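Local coordinates for protein serine protease inhibitor 4, isoform B (Drosophila melanogaster, PDB 4P0F) that probably inhibits serine and cysteine endopeptidases, as serpins do by presenting a loop to the protease, and is seen here in its cleaved form, at residues A[213-223]-A[258-269]; A[71-82]-A[111-119]. All coordinates share one frame; numbering follows the deposited sequence.

Contact 1. Residues A[213-223]-A[258-269]; sequences LPALDAMALEL and ITQSLYETKVAL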
# COMPACT_ATOMS: atom_id res chain seq x y z
N LEU A 213 5.92 22.61 9.76
CA LEU A 213 5.67 21.64 10.81
C LEU A 213 6.80 21.68 11.83
O LEU A 213 7.58 20.74 11.95
CB LEU A 213 5.52 20.24 10.21
CG LEU A 213 4.40 20.09 9.18
CD1 LEU A 213 4.53 18.77 8.42
CD2 LEU A 213 3.03 20.19 9.85
N PRO A 214 6.88 22.77 12.60
CA PRO A 214 8.05 22.96 13.47
C PRO A 214 8.16 21.97 14.63
O PRO A 214 9.27 21.78 15.12
CB PRO A 214 7.88 24.39 13.99
CG PRO A 214 6.44 24.68 13.88
CD PRO A 214 5.97 23.93 12.67
N ALA A 215 7.06 21.36 15.07
CA ALA A 215 7.14 20.36 16.14
C ALA A 215 7.67 19.03 15.59
O ALA A 215 8.20 18.21 16.34
CB ALA A 215 5.77 20.17 16.82
N LEU A 216 7.55 18.84 14.28
CA LEU A 216 8.17 17.71 13.58
C LEU A 216 9.52 18.06 12.93
O LEU A 216 10.14 17.20 12.31
CB LEU A 216 7.23 17.20 12.48
CG LEU A 216 5.91 16.54 12.88
CD1 LEU A 216 5.06 16.29 11.65
CD2 LEU A 216 6.17 15.25 13.63
N ASP A 217 9.96 19.31 13.07
CA ASP A 217 11.16 19.82 12.38
C ASP A 217 11.10 19.49 10.90
O ASP A 217 12.08 19.00 10.30
CB ASP A 217 12.44 19.26 12.99
CG ASP A 217 13.68 20.07 12.60
OD1 ASP A 217 13.59 21.32 12.49
OD2 ASP A 217 14.76 19.47 12.43
N ALA A 218 9.96 19.77 10.29
CA ALA A 218 9.74 19.45 8.89
C ALA A 218 8.84 20.48 8.21
O ALA A 218 8.34 21.41 8.85
CB ALA A 218 9.14 18.07 8.77
N MET A 219 8.68 20.31 6.91
CA MET A 219 7.71 21.08 6.14
C MET A 219 6.99 20.12 5.23
O MET A 219 7.50 19.04 4.92
CB MET A 219 8.39 22.19 5.34
CG MET A 219 9.17 23.18 6.18
SD MET A 219 10.12 24.36 5.20
CE MET A 219 10.91 25.24 6.54
N ALA A 220 5.78 20.48 4.82
CA ALA A 220 5.01 19.61 3.95
C ALA A 220 4.35 20.38 2.83
O ALA A 220 4.08 21.57 2.96
CB ALA A 220 3.96 18.85 4.75
N LEU A 221 4.08 19.67 1.75
CA LEU A 221 3.50 20.22 0.54
C LEU A 221 2.59 19.16 -0.05
O LEU A 221 2.88 17.96 0.03
CB LEU A 221 4.60 20.63 -0.47
CG LEU A 221 4.23 21.54 -1.64
CD1 LEU A 221 4.00 22.96 -1.18
CD2 LEU A 221 5.32 21.49 -2.70
N GLU A 222 1.45 19.59 -0.59
CA GLU A 222 0.55 18.70 -1.31
C GLU A 222 0.44 19.11 -2.77
O GLU A 222 0.19 20.27 -3.08
CB GLU A 222 -0.83 18.71 -0.68
CG GLU A 222 -1.24 17.38 -0.13
CD GLU A 222 -2.60 17.40 0.53
OE1 GLU A 222 -3.43 18.27 0.18
OE2 GLU A 222 -2.81 16.54 1.39
N LEU A 223 0.63 18.14 -3.65
CA LEU A 223 0.53 18.33 -5.08
C LEU A 223 -0.72 17.63 -5.59
O LEU A 223 -0.78 16.40 -5.58
CB LEU A 223 1.78 17.79 -5.78
CG LEU A 223 3.13 18.32 -5.29
CD1 LEU A 223 4.28 17.71 -6.08
CD2 LEU A 223 3.18 19.84 -5.37
N ILE A 258 -1.58 16.55 10.12
CA ILE A 258 -0.64 17.09 9.13
C ILE A 258 -1.39 17.77 7.98
O ILE A 258 -1.12 18.93 7.67
CB ILE A 258 0.31 16.01 8.60
CG1 ILE A 258 1.26 15.57 9.72
CG2 ILE A 258 1.13 16.52 7.41
CD1 ILE A 258 2.07 14.33 9.40
N THR A 259 -2.36 17.10 7.36
CA THR A 259 -3.01 17.72 6.20
C THR A 259 -3.91 18.89 6.61
O THR A 259 -4.11 19.82 5.84
CB THR A 259 -3.84 16.72 5.39
OG1 THR A 259 -4.92 16.23 6.18
CG2 THR A 259 -2.98 15.58 4.88
N GLN A 260 -4.43 18.88 7.84
CA GLN A 260 -5.24 20.00 8.27
C GLN A 260 -4.39 21.25 8.53
O GLN A 260 -4.91 22.36 8.60
CB GLN A 260 -6.06 19.62 9.50
CG GLN A 260 -7.30 18.81 9.12
CD GLN A 260 -8.19 18.51 10.30
OE1 GLN A 260 -8.67 19.42 10.98
NE2 GLN A 260 -8.41 17.23 10.55
N SER A 261 -3.07 21.08 8.63
CA SER A 261 -2.16 22.22 8.84
C SER A 261 -1.86 22.97 7.55
O SER A 261 -1.36 24.08 7.59
CB SER A 261 -0.85 21.73 9.45
OG SER A 261 -1.08 21.05 10.67
N LEU A 262 -2.14 22.35 6.42
CA LEU A 262 -1.81 22.92 5.11
C LEU A 262 -2.66 24.13 4.75
O LEU A 262 -3.85 24.16 5.04
CB LEU A 262 -1.99 21.86 4.04
CG LEU A 262 -1.22 20.56 4.18
CD1 LEU A 262 -1.72 19.55 3.15
CD2 LEU A 262 0.26 20.80 4.04
N TYR A 263 -2.03 25.12 4.11
CA TYR A 263 -2.74 26.29 3.60
C TYR A 263 -2.11 26.68 2.26
O TYR A 263 -0.93 26.47 2.06
CB TYR A 263 -2.67 27.46 4.60
CG TYR A 263 -1.26 27.91 4.92
CD1 TYR A 263 -0.52 27.28 5.91
CD2 TYR A 263 -0.67 28.96 4.23
CE1 TYR A 263 0.77 27.69 6.21
CE2 TYR A 263 0.62 29.38 4.52
CZ TYR A 263 1.34 28.74 5.51
OH TYR A 263 2.62 29.14 5.81
N GLU A 264 -2.91 27.23 1.36
CA GLU A 264 -2.41 27.63 0.04
C GLU A 264 -1.42 28.79 0.13
O GLU A 264 -1.70 29.80 0.77
CB GLU A 264 -3.58 28.03 -0.87
CG GLU A 264 -4.47 26.87 -1.27
CD GLU A 264 -3.89 26.02 -2.37
OE1 GLU A 264 -2.78 26.33 -2.85
OE2 GLU A 264 -4.55 25.03 -2.77
N THR A 265 -0.28 28.65 -0.53
CA THR A 265 0.69 29.74 -0.61
C THR A 265 1.62 29.53 -1.80
O THR A 265 1.75 28.42 -2.30
CB THR A 265 1.50 29.85 0.71
OG1 THR A 265 2.03 31.18 0.84
CG2 THR A 265 2.62 28.83 0.77
N LYS A 266 2.24 30.61 -2.28
CA LYS A 266 3.15 30.49 -3.42
C LYS A 266 4.42 29.77 -3.01
O LYS A 266 5.07 30.15 -2.03
CB LYS A 266 3.47 31.88 -3.99
CG LYS A 266 2.25 32.62 -4.51
CD LYS A 266 2.62 33.96 -5.13
CE LYS A 266 1.37 34.74 -5.53
NZ LYS A 266 1.66 35.78 -6.55
N VAL A 267 4.76 28.72 -3.75
CA VAL A 267 5.92 27.89 -3.45
C VAL A 267 6.79 27.71 -4.68
O VAL A 267 6.28 27.54 -5.78
CB VAL A 267 5.50 26.51 -2.91
CG1 VAL A 267 6.70 25.59 -2.74
CG2 VAL A 267 4.76 26.67 -1.60
N ALA A 268 8.11 27.78 -4.48
CA ALA A 268 9.08 27.38 -5.49
C ALA A 268 9.50 25.96 -5.16
O ALA A 268 10.19 25.70 -4.17
CB ALA A 268 10.28 28.31 -5.51
N LEU A 269 9.01 25.03 -5.98
CA LEU A 269 9.18 23.61 -5.75
C LEU A 269 10.29 23.02 -6.60
O LEU A 269 10.38 23.33 -7.79
CB LEU A 269 7.87 22.89 -6.05
CG LEU A 269 7.88 21.36 -6.11
CD1 LEU A 269 8.23 20.77 -4.74
CD2 LEU A 269 6.53 20.85 -6.60
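L221 and L269 meet where two strands of the serpin fold are packed face to face and nearly at a right angle: 218-223, a sheet B strand, and 263-269, which belongs to sheet C, cross at -91° with their axes 9.1 Å apart. No hydrogen bond links the segments, so the join rests on apolar side-chain contacts. Leucine suits position 221 because its fork serves two partners. With CG anti to the backbone N (chi1 -165°), CD1 meets V267 CG2 tip to tip at 3.8 Å, while CD2 slants across to L269 CD1 at 3.6 Å. L269 is forked too, and its CD2 receives the tip of L223 at CD2, 3.7 Å away.

Beyond this strand crossing, the turn at the start of 213-223 lies over helix 255-260 at I258. A type I turn from L213 to L216, followed by a G1 beta bulge at D217 and A218, carries L213 and L216 to I258; L216 CD1 reaches I258 CD1 at 4.2 Å. The small A220 lets L262 come close to the strand.

The one acidic group in the contact is buried. E222 OE1 has a long, weak ion pair with R209. The E222 side chain crosses L262 at about a right angle, and L262 CD1 sits closest to the carboxylate carbon, 3.5 Å from E222 CD, while E222 OE2 approaches the methyl T259 CG2 at 3.6 Å.

Contact 2. Residues A[71-82]-A[111-119]; sequences PEQIAHSFHQVL and QLLSKQFLS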
# COMPACT_ATOMS: atom_id res chain seq x y z
N PRO A 71 -18.17 -9.34 11.25
CA PRO A 71 -17.75 -9.50 9.85
C PRO A 71 -18.57 -8.72 8.82
O PRO A 71 -17.99 -8.16 7.88
CB PRO A 71 -17.91 -11.01 9.60
CG PRO A 71 -17.85 -11.63 10.93
CD PRO A 71 -18.46 -10.64 11.88
N GLU A 72 -19.89 -8.69 8.97
CA GLU A 72 -20.73 -7.95 8.04
C GLU A 72 -20.44 -6.45 8.13
O GLU A 72 -20.39 -5.77 7.11
CB GLU A 72 -22.22 -8.22 8.30
CG GLU A 72 -23.17 -7.43 7.40
CD GLU A 72 -22.96 -7.69 5.91
OE1 GLU A 72 -22.03 -7.10 5.32
OE2 GLU A 72 -23.75 -8.47 5.32
N GLN A 73 -20.26 -5.93 9.34
CA GLN A 73 -19.97 -4.50 9.50
C GLN A 73 -18.58 -4.17 8.95
O GLN A 73 -18.38 -3.12 8.33
CB GLN A 73 -20.10 -4.09 10.97
CG GLN A 73 -21.52 -4.21 11.49
CD GLN A 73 -21.68 -3.72 12.92
OE1 GLN A 73 -20.70 -3.45 13.61
NE2 GLN A 73 -22.92 -3.60 13.37
N ILE A 74 -17.63 -5.06 9.17
CA ILE A 74 -16.29 -4.88 8.62
C ILE A 74 -16.36 -4.84 7.10
O ILE A 74 -15.80 -3.94 6.46
CB ILE A 74 -15.34 -6.01 9.07
CG1 ILE A 74 -15.08 -5.93 10.57
CG2 ILE A 74 -14.03 -5.97 8.30
CD1 ILE A 74 -14.43 -7.19 11.12
N ALA A 75 -17.04 -5.82 6.52
CA ALA A 75 -17.15 -5.93 5.08
C ALA A 75 -17.79 -4.67 4.50
O ALA A 75 -17.33 -4.13 3.50
CB ALA A 75 -17.95 -7.16 4.69
N HIS A 76 -18.85 -4.21 5.15
CA HIS A 76 -19.54 -3.03 4.67
C HIS A 76 -18.64 -1.80 4.69
O HIS A 76 -18.76 -0.93 3.82
CB HIS A 76 -20.79 -2.76 5.50
CG HIS A 76 -21.68 -1.72 4.91
ND1 HIS A 76 -22.29 -1.88 3.68
CD2 HIS A 76 -22.04 -0.49 5.35
CE1 HIS A 76 -23.00 -0.80 3.40
NE2 HIS A 76 -22.87 0.06 4.40
N SER A 77 -17.73 -1.72 5.65
CA SER A 77 -16.87 -0.54 5.76
C SER A 77 -15.92 -0.46 4.57
O SER A 77 -15.60 0.63 4.10
CB SER A 77 -16.09 -0.54 7.09
OG SER A 77 -15.05 -1.49 7.11
N PHE A 78 -15.49 -1.62 4.07
CA PHE A 78 -14.64 -1.66 2.89
C PHE A 78 -15.45 -1.43 1.62
O PHE A 78 -14.96 -0.80 0.68
CB PHE A 78 -13.88 -2.99 2.80
CG PHE A 78 -12.69 -3.05 3.72
CD1 PHE A 78 -12.86 -3.40 5.05
CD2 PHE A 78 -11.44 -2.71 3.27
CE1 PHE A 78 -11.78 -3.42 5.91
CE2 PHE A 78 -10.35 -2.74 4.13
CZ PHE A 78 -10.53 -3.10 5.45
N HIS A 79 -16.69 -1.91 1.60
CA HIS A 79 -17.53 -1.71 0.42
C HIS A 79 -17.73 -0.24 0.13
O HIS A 79 -17.71 0.18 -1.03
CB HIS A 79 -18.90 -2.35 0.59
CG HIS A 79 -19.81 -2.12 -0.57
ND1 HIS A 79 -19.66 -2.78 -1.77
CD2 HIS A 79 -20.86 -1.28 -0.73
CE1 HIS A 79 -20.59 -2.36 -2.62
NE2 HIS A 79 -21.33 -1.45 -2.01
N GLN A 80 -17.95 0.53 1.19
CA GLN A 80 -18.18 1.96 1.05
C GLN A 80 -17.06 2.63 0.26
O GLN A 80 -17.32 3.46 -0.61
CB GLN A 80 -18.31 2.61 2.43
CG GLN A 80 -19.63 2.32 3.14
CD GLN A 80 -19.75 3.03 4.47
OE1 GLN A 80 -18.89 2.91 5.34
NE2 GLN A 80 -20.84 3.78 4.65
N VAL A 81 -15.82 2.24 0.53
CA VAL A 81 -14.68 2.82 -0.17
C VAL A 81 -14.52 2.26 -1.58
O VAL A 81 -14.35 3.00 -2.53
CB VAL A 81 -13.36 2.57 0.59
CG1 VAL A 81 -12.19 3.22 -0.13
CG2 VAL A 81 -13.48 3.09 2.02
N LEU A 82 -14.55 0.94 -1.68
CA LEU A 82 -14.39 0.27 -2.96
C LEU A 82 -15.44 0.72 -3.96
O LEU A 82 -15.14 0.93 -5.14
CB LEU A 82 -14.45 -1.25 -2.77
CG LEU A 82 -13.32 -1.85 -1.94
CD1 LEU A 82 -13.67 -3.27 -1.50
CD2 LEU A 82 -12.02 -1.86 -2.71
N GLN A 111 -20.31 -14.80 0.11
CA GLN A 111 -21.26 -13.70 -0.09
C GLN A 111 -20.68 -12.34 0.32
O GLN A 111 -20.88 -11.34 -0.37
CB GLN A 111 -22.55 -13.96 0.69
CG GLN A 111 -23.43 -15.02 0.05
CD GLN A 111 -24.20 -14.51 -1.15
OE1 GLN A 111 -23.72 -14.56 -2.28
NE2 GLN A 111 -25.40 -14.00 -0.91
N LEU A 112 -19.97 -12.31 1.44
CA LEU A 112 -19.34 -11.07 1.88
C LEU A 112 -18.24 -10.66 0.91
O LEU A 112 -18.10 -9.48 0.59
CB LEU A 112 -18.76 -11.22 3.28
CG LEU A 112 -19.78 -11.37 4.41
CD1 LEU A 112 -19.06 -11.59 5.73
CD2 LEU A 112 -20.69 -10.16 4.51
N LEU A 113 -17.46 -11.62 0.45
CA LEU A 113 -16.40 -11.28 -0.51
C LEU A 113 -16.98 -10.72 -1.80
O LEU A 113 -16.49 -9.73 -2.32
CB LEU A 113 -15.53 -12.49 -0.83
CG LEU A 113 -14.56 -12.98 0.24
CD1 LEU A 113 -13.94 -14.28 -0.24
CD2 LEU A 113 -13.49 -11.95 0.55
N SER A 114 -18.03 -11.36 -2.32
CA SER A 114 -18.61 -10.95 -3.59
C SER A 114 -19.36 -9.62 -3.50
O SER A 114 -19.14 -8.72 -4.31
CB SER A 114 -19.56 -12.03 -4.12
OG SER A 114 -18.91 -13.29 -4.16
N LYS A 115 -20.25 -9.49 -2.51
CA LYS A 115 -21.15 -8.34 -2.45
C LYS A 115 -20.49 -7.10 -1.85
O LYS A 115 -20.79 -5.99 -2.27
CB LYS A 115 -22.40 -8.68 -1.63
CG LYS A 115 -23.32 -9.71 -2.27
CD LYS A 115 -24.49 -10.01 -1.34
CE LYS A 115 -25.57 -10.82 -2.01
NZ LYS A 115 -26.67 -11.13 -1.06
N GLN A 116 -19.61 -7.29 -0.87
CA GLN A 116 -19.04 -6.17 -0.14
C GLN A 116 -17.63 -5.82 -0.60
O GLN A 116 -17.30 -4.64 -0.76
CB GLN A 116 -19.04 -6.46 1.36
CG GLN A 116 -20.42 -6.80 1.91
CD GLN A 116 -21.41 -5.65 1.77
OE1 GLN A 116 -21.03 -4.48 1.85
NE2 GLN A 116 -22.68 -5.98 1.57
N PHE A 117 -16.79 -6.83 -0.83
CA PHE A 117 -15.43 -6.59 -1.32
C PHE A 117 -15.38 -6.63 -2.84
O PHE A 117 -14.32 -6.42 -3.44
CB PHE A 117 -14.44 -7.60 -0.73
CG PHE A 117 -14.02 -7.29 0.67
CD1 PHE A 117 -14.77 -7.75 1.75
CD2 PHE A 117 -12.89 -6.54 0.92
CE1 PHE A 117 -14.39 -7.46 3.04
CE2 PHE A 117 -12.50 -6.26 2.21
CZ PHE A 117 -13.25 -6.71 3.28
N LEU A 118 -16.52 -6.89 -3.47
CA LEU A 118 -16.63 -6.85 -4.92
C LEU A 118 -15.59 -7.79 -5.53
O LEU A 118 -15.06 -7.55 -6.62
CB LEU A 118 -16.45 -5.42 -5.43
CG LEU A 118 -17.41 -4.38 -4.83
CD1 LEU A 118 -17.13 -3.00 -5.42
CD2 LEU A 118 -18.87 -4.76 -5.07
N SER A 119 -15.33 -8.88 -4.83
CA SER A 119 -14.29 -9.81 -5.20
C SER A 119 -14.75 -10.79 -6.26
O SER A 119 -15.87 -11.29 -6.21
CB SER A 119 -13.81 -10.60 -3.99
OG SER A 119 -12.69 -11.41 -4.31
O HOH W 1 -23.60 -9.00 2.33
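H79 grips the backbone of Q116 just beyond helix 107-115. Its ND1 donates to Q116 O over 3.2 Å; the acceptor lies in the imidazole plane, but the hydrogen bond is bent (N-H...O 137°) and the donor is tilted from the carbonyl plane. CG anti to the backbone N (chi1 177°) turns the ring across Q116, and L118 CD2 closes on the same ring's edge. A leucine in place of H79 would probably leave Q116 O without this donor and weaken the tie between helix 71-84 and the residues that follow helix 107-115.

The Q116 amide is used at both ends: OE1 takes a weak bond from H76 ND1 at 3.4 Å, and NE2 reaches a water that donates to E72 OE2. A75 is small enough for Q116 CB to rest on its methyl at 3.6 Å. E72, bent at chi2, lays its carboxylate against L112, with E72 OE1 3.4 Å from L112 CD2.

On the buried side, F117 CE2 touches F78 CG at 3.6 Å; the rings are near parallel, 28° apart, but slid so far that they barely overlap. L82 CD1 lies 3.8 Å from F117 O, whose hydrogen-bond partner is N95, and L82 CB lies near CD1 of L118, where the chain turns with positive phi.

The axes of segments 71-82 and 111-115 run nearly parallel, 9.9 Å at closest approach. F10 of helix 6-28 packs edge-to-face with F78, M47 of helix 38-49 touches F117, and I93 of strand 91-100 lies against L82.

The two contacts occupy different regions of the one serpin domain, their centres 35 Å apart and their nearest atoms about 16 Å. They follow in series: contact 2 closes at residue 119 before contact 1 opens at 213. Contact 2 joins two helices beside strand 91-100, which pairs with 161-174; that strand pairs with 328-341, and 328-341 with 311-324. Strand 263-281, one side of contact 1, pairs with 311-324, so strand pairing runs between the two regions. Contact 1 is a buried crossing of strands from two sheets, whereas contact 2 is partly buried and mostly helical. The path between them passes through 328-341, consistent with the reactive-loop strand that inserts into the central sheet of a cleaved serpin.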